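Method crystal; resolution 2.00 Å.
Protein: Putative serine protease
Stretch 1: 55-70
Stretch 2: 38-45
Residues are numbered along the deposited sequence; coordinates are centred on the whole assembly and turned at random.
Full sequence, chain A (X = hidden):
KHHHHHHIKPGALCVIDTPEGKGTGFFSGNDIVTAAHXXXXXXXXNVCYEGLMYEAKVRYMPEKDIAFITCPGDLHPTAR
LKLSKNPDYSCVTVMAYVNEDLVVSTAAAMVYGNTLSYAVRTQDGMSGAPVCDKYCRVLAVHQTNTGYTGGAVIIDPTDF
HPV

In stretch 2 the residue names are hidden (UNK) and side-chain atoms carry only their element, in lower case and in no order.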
# COMPACT_ATOMS: atom_id res chain seq x y z
N GLU A 55 24.95 -1.98 17.97
CA GLU A 55 25.49 -3.19 18.56
C GLU A 55 24.35 -4.18 18.75
O GLU A 55 23.26 -3.80 19.17
CB GLU A 55 26.19 -2.90 19.90
CG GLU A 55 26.89 -4.11 20.49
CD GLU A 55 27.44 -3.86 21.88
OE1 GLU A 55 26.63 -3.67 22.82
OE2 GLU A 55 28.67 -3.88 22.04
N ALA A 56 24.60 -5.44 18.41
CA ALA A 56 23.58 -6.48 18.50
C ALA A 56 24.21 -7.79 18.99
O ALA A 56 25.38 -8.05 18.73
CB ALA A 56 22.90 -6.69 17.15
N LYS A 57 23.42 -8.60 19.68
CA LYS A 57 23.91 -9.83 20.29
C LYS A 57 23.43 -11.07 19.55
O LYS A 57 22.24 -11.23 19.27
CB LYS A 57 23.48 -9.90 21.76
CG LYS A 57 24.14 -11.02 22.54
CD LYS A 57 23.63 -11.07 23.98
CE LYS A 57 24.48 -12.00 24.82
NZ LYS A 57 24.06 -12.01 26.26
N VAL A 58 24.37 -11.96 19.26
CA VAL A 58 24.06 -13.28 18.70
C VAL A 58 23.12 -14.01 19.66
O VAL A 58 23.37 -14.06 20.87
CB VAL A 58 25.34 -14.11 18.43
CG1 VAL A 58 24.98 -15.51 17.93
CG2 VAL A 58 26.23 -13.41 17.42
N ARG A 59 22.03 -14.56 19.12
CA ARG A 59 21.02 -15.28 19.90
C ARG A 59 21.24 -16.79 19.88
O ARG A 59 21.19 -17.44 20.93
CB ARG A 59 19.61 -14.94 19.39
CG ARG A 59 18.50 -15.77 20.01
CD ARG A 59 17.11 -15.34 19.54
NE ARG A 59 16.80 -15.72 18.16
CZ ARG A 59 16.53 -16.96 17.75
NH1 ARG A 59 16.55 -17.98 18.60
NH2 ARG A 59 16.25 -17.18 16.47
N TYR A 60 21.48 -17.35 18.69
CA TYR A 60 21.45 -18.80 18.50
C TYR A 60 22.29 -19.25 17.30
O TYR A 60 22.20 -18.67 16.21
CB TYR A 60 19.99 -19.28 18.38
CG TYR A 60 19.79 -20.76 18.10
CD1 TYR A 60 20.42 -21.73 18.88
CD2 TYR A 60 18.94 -21.18 17.08
CE1 TYR A 60 20.22 -23.09 18.63
CE2 TYR A 60 18.73 -22.53 16.83
CZ TYR A 60 19.37 -23.48 17.60
OH TYR A 60 19.16 -24.82 17.34
N MET A 61 23.09 -20.29 17.51
CA MET A 61 23.94 -20.88 16.48
C MET A 61 23.60 -22.36 16.33
O MET A 61 24.16 -23.19 17.03
CB MET A 61 25.43 -20.75 16.86
CG MET A 61 25.93 -19.35 17.14
SD MET A 61 26.28 -18.40 15.65
CE MET A 61 27.74 -19.23 15.03
N PRO A 62 22.68 -22.69 15.40
CA PRO A 62 22.32 -24.10 15.19
C PRO A 62 23.42 -24.91 14.52
O PRO A 62 24.50 -24.38 14.23
CB PRO A 62 21.09 -24.00 14.27
CG PRO A 62 21.27 -22.73 13.54
CD PRO A 62 21.93 -21.79 14.51
N GLU A 63 23.15 -26.19 14.27
CA GLU A 63 24.08 -27.08 13.58
C GLU A 63 24.37 -26.59 12.16
O GLU A 63 25.52 -26.65 11.71
CB GLU A 63 23.53 -28.51 13.55
CG GLU A 63 24.54 -29.58 13.12
CD GLU A 63 24.04 -31.00 13.35
OE1 GLU A 63 23.52 -31.28 14.46
OE2 GLU A 63 24.18 -31.84 12.43
N LYS A 64 23.33 -26.11 11.48
CA LYS A 64 23.49 -25.46 10.17
C LYS A 64 24.38 -24.23 10.27
O LYS A 64 24.39 -23.55 11.30
CB LYS A 64 22.13 -25.06 9.59
CG LYS A 64 21.41 -26.18 8.86
CD LYS A 64 20.12 -25.67 8.23
CE LYS A 64 19.31 -26.82 7.66
NZ LYS A 64 17.95 -26.39 7.26
N ASP A 65 25.12 -23.95 9.21
CA ASP A 65 26.05 -22.82 9.17
C ASP A 65 25.32 -21.48 9.02
O ASP A 65 25.61 -20.68 8.13
CB ASP A 65 27.09 -23.02 8.05
CG ASP A 65 28.06 -24.17 8.35
OD1 ASP A 65 28.33 -24.46 9.53
OD2 ASP A 65 28.57 -24.78 7.38
N ILE A 66 24.38 -21.24 9.93
CA ILE A 66 23.57 -20.03 9.95
C ILE A 66 23.62 -19.45 11.37
O ILE A 66 23.78 -20.18 12.34
CB ILE A 66 22.10 -20.34 9.51
CG1 ILE A 66 22.06 -20.70 8.02
CG2 ILE A 66 21.17 -19.16 9.77
CD1 ILE A 66 20.76 -21.39 7.58
N ALA A 67 23.50 -18.13 11.47
CA ALA A 67 23.50 -17.44 12.76
C ALA A 67 22.25 -16.57 12.92
O ALA A 67 21.82 -15.90 11.98
CB ALA A 67 24.76 -16.60 12.91
N PHE A 68 21.67 -16.59 14.12
CA PHE A 68 20.52 -15.75 14.44
C PHE A 68 20.91 -14.69 15.47
O PHE A 68 21.39 -15.00 16.56
CB PHE A 68 19.35 -16.60 14.95
CG PHE A 68 18.80 -17.55 13.92
CD1 PHE A 68 17.80 -17.15 13.04
CD2 PHE A 68 19.29 -18.85 13.84
CE1 PHE A 68 17.30 -18.03 12.08
CE2 PHE A 68 18.79 -19.74 12.89
CZ PHE A 68 17.79 -19.33 12.01
N ILE A 69 20.70 -13.43 15.09
CA ILE A 69 21.04 -12.28 15.91
C ILE A 69 19.74 -11.57 16.33
O ILE A 69 18.87 -11.33 15.49
CB ILE A 69 21.94 -11.30 15.10
CG1 ILE A 69 23.25 -11.99 14.69
CG2 ILE A 69 22.20 -10.02 15.88
CD1 ILE A 69 23.92 -11.39 13.48
N THR A 70 19.61 -11.24 17.61
CA THR A 70 18.46 -10.47 18.10
C THR A 70 18.49 -9.06 17.49
O THR A 70 19.49 -8.35 17.61
CB THR A 70 18.44 -10.42 19.65
OG1 THR A 70 18.34 -11.76 20.16
CG2 THR A 70 17.25 -9.60 20.16
N UNK A 38 30.14 -15.24 9.09
CA UNK A 38 30.05 -13.78 9.14
C UNK A 38 30.13 -13.30 10.60
O UNK A 38 30.76 -12.29 10.91
c UNK A 38 28.79 -13.56 6.98
c UNK A 38 28.75 -13.26 8.47
c UNK A 38 28.55 -11.77 8.71
N UNK A 39 29.49 -14.06 11.48
CA UNK A 39 29.48 -13.78 12.92
C UNK A 39 30.81 -14.22 13.57
O UNK A 39 31.36 -13.51 14.42
c UNK A 39 28.25 -14.45 13.58
c UNK A 39 27.02 -13.55 13.44
c UNK A 39 28.50 -14.83 15.02
N UNK A 40 31.32 -15.38 13.14
CA UNK A 40 32.56 -15.94 13.68
C UNK A 40 32.46 -16.19 15.18
O UNK A 40 31.49 -16.78 15.65
N UNK A 41 33.47 -15.73 15.91
CA UNK A 41 33.52 -15.87 17.37
C UNK A 41 33.20 -14.56 18.10
O UNK A 41 33.72 -14.29 19.18
o UNK A 41 34.40 -18.72 17.31
c UNK A 41 34.88 -16.42 17.81
n UNK A 41 36.33 -17.87 16.54
c UNK A 41 35.19 -17.78 17.20
N UNK A 42 32.32 -13.76 17.49
CA UNK A 42 31.87 -12.51 18.07
C UNK A 42 30.44 -12.64 18.57
O UNK A 42 29.50 -12.64 17.77
c UNK A 42 33.34 -11.27 16.40
o UNK A 42 33.59 -11.79 15.31
c UNK A 42 31.96 -11.39 17.03
n UNK A 42 34.24 -10.58 17.08
N UNK A 43 30.28 -12.76 19.87
CA UNK A 43 29.00 -12.74 20.53
C UNK A 43 28.21 -11.46 20.31
O UNK A 43 27.04 -11.48 20.15
c UNK A 43 29.20 -12.92 22.00
o UNK A 43 29.76 -14.19 22.28
c UNK A 43 27.90 -12.92 22.69
N UNK A 44 28.90 -10.37 20.28
CA UNK A 44 28.36 -9.07 19.90
C UNK A 44 28.93 -8.62 18.55
O UNK A 44 30.15 -8.63 18.34
c UNK A 44 27.81 -9.03 24.53
c UNK A 44 28.66 -8.00 20.96
c UNK A 44 28.50 -8.85 23.33
c UNK A 44 26.51 -8.55 24.65
c UNK A 44 27.91 -8.20 22.25
c UNK A 44 26.61 -7.71 22.39
c UNK A 44 25.91 -7.89 23.58
N UNK A 45 28.04 -8.25 17.64
CA UNK A 45 28.43 -7.75 16.32
C UNK A 45 27.89 -6.34 16.10
O UNK A 45 26.97 -5.89 16.80
c UNK A 45 26.43 -8.79 15.11
c UNK A 45 28.59 -10.09 15.32
c UNK A 45 27.96 -8.70 15.17

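Position 38, in the last part of a helix, carries three side-chain carbons, one bearing the other two; this beta-branched, wholly apolar group is buried but does not touch stretch 1. It is Val38. Position 39 has the same three-carbon fork, here directed toward stretch 1 and packed among Val58, Met61, Ala67 and Ile69, an entirely apolar set. It is Val39: its CG1 lies 3.6 Å from Val58 CG2 and 4.3 Å from Met61 SD, while its CG2 lies 3.8 Å from both Ala67 CB and Ile69 CD1.

Position 40 has no side-chain atoms, and its phi of 60° marks the departure from the helix. Positive phi favours glycine, and this is Gly40. Position 41 has two carbons, the second carrying one oxygen and one nitrogen, a short carboxamide; its CA-to-CB bond points away from stretch 1, which it does not touch. It is Asn41. Position 42 repeats this composition, and its side-chain end leads away from stretch 1, although its backbone O lies 3.4 Å from Val58 CG2. It is Asn42, closing a type II' turn that began at Val39, with Asn42 N donating to Val39 O at 3.2 Å.

At position 43 one carbon carries an oxygen and a methyl carbon, the branched hydroxyl side chain of threonine. In Thr43, CG2 approaches Lys57 CE at 4.1 Å, and the backbone O accepts a hydrogen bond from Val58 N at 2.9 Å.

Position 44 shows one carbon followed by a six-carbon ring with no heteroatom, lying against Lys57 and near Glu55: Phe44. The aliphatic part of Lys57 covers one ring face, with Lys57 CG 4.2 Å from the ring centroid, a CH-pi contact that gives this surface ring an apolar cover. Position 45 is again a three-carbon fork, buried, and it reaches Ile69. It is Val45, whose CG2 sits 4.0 Å from Ile69 CD1.

The contact joins an antiparallel strand pairing to an apolar cluster. Ala56 and Val45 form a hydrogen-bonded pair, Ala56 N to Val45 O and Val45 N to Ala56 O both measuring 2.9 Å; with the bond from Val58 N, these fix the register. Lys57 and Phe44, the adjacent non-hydrogen-bonded pair, place their side chains on one face, whereas Ala56 and Val45 point to the other. Beyond the strand, the turn follows the helix end that presents Val39 to Val58, Ala67 and Ile69. Ile69 thus links two of the buried valines, touching both Val39 and Val45, and the whole contact buries 547 Å².

Stretch 2 38-45: VVGNNTFV
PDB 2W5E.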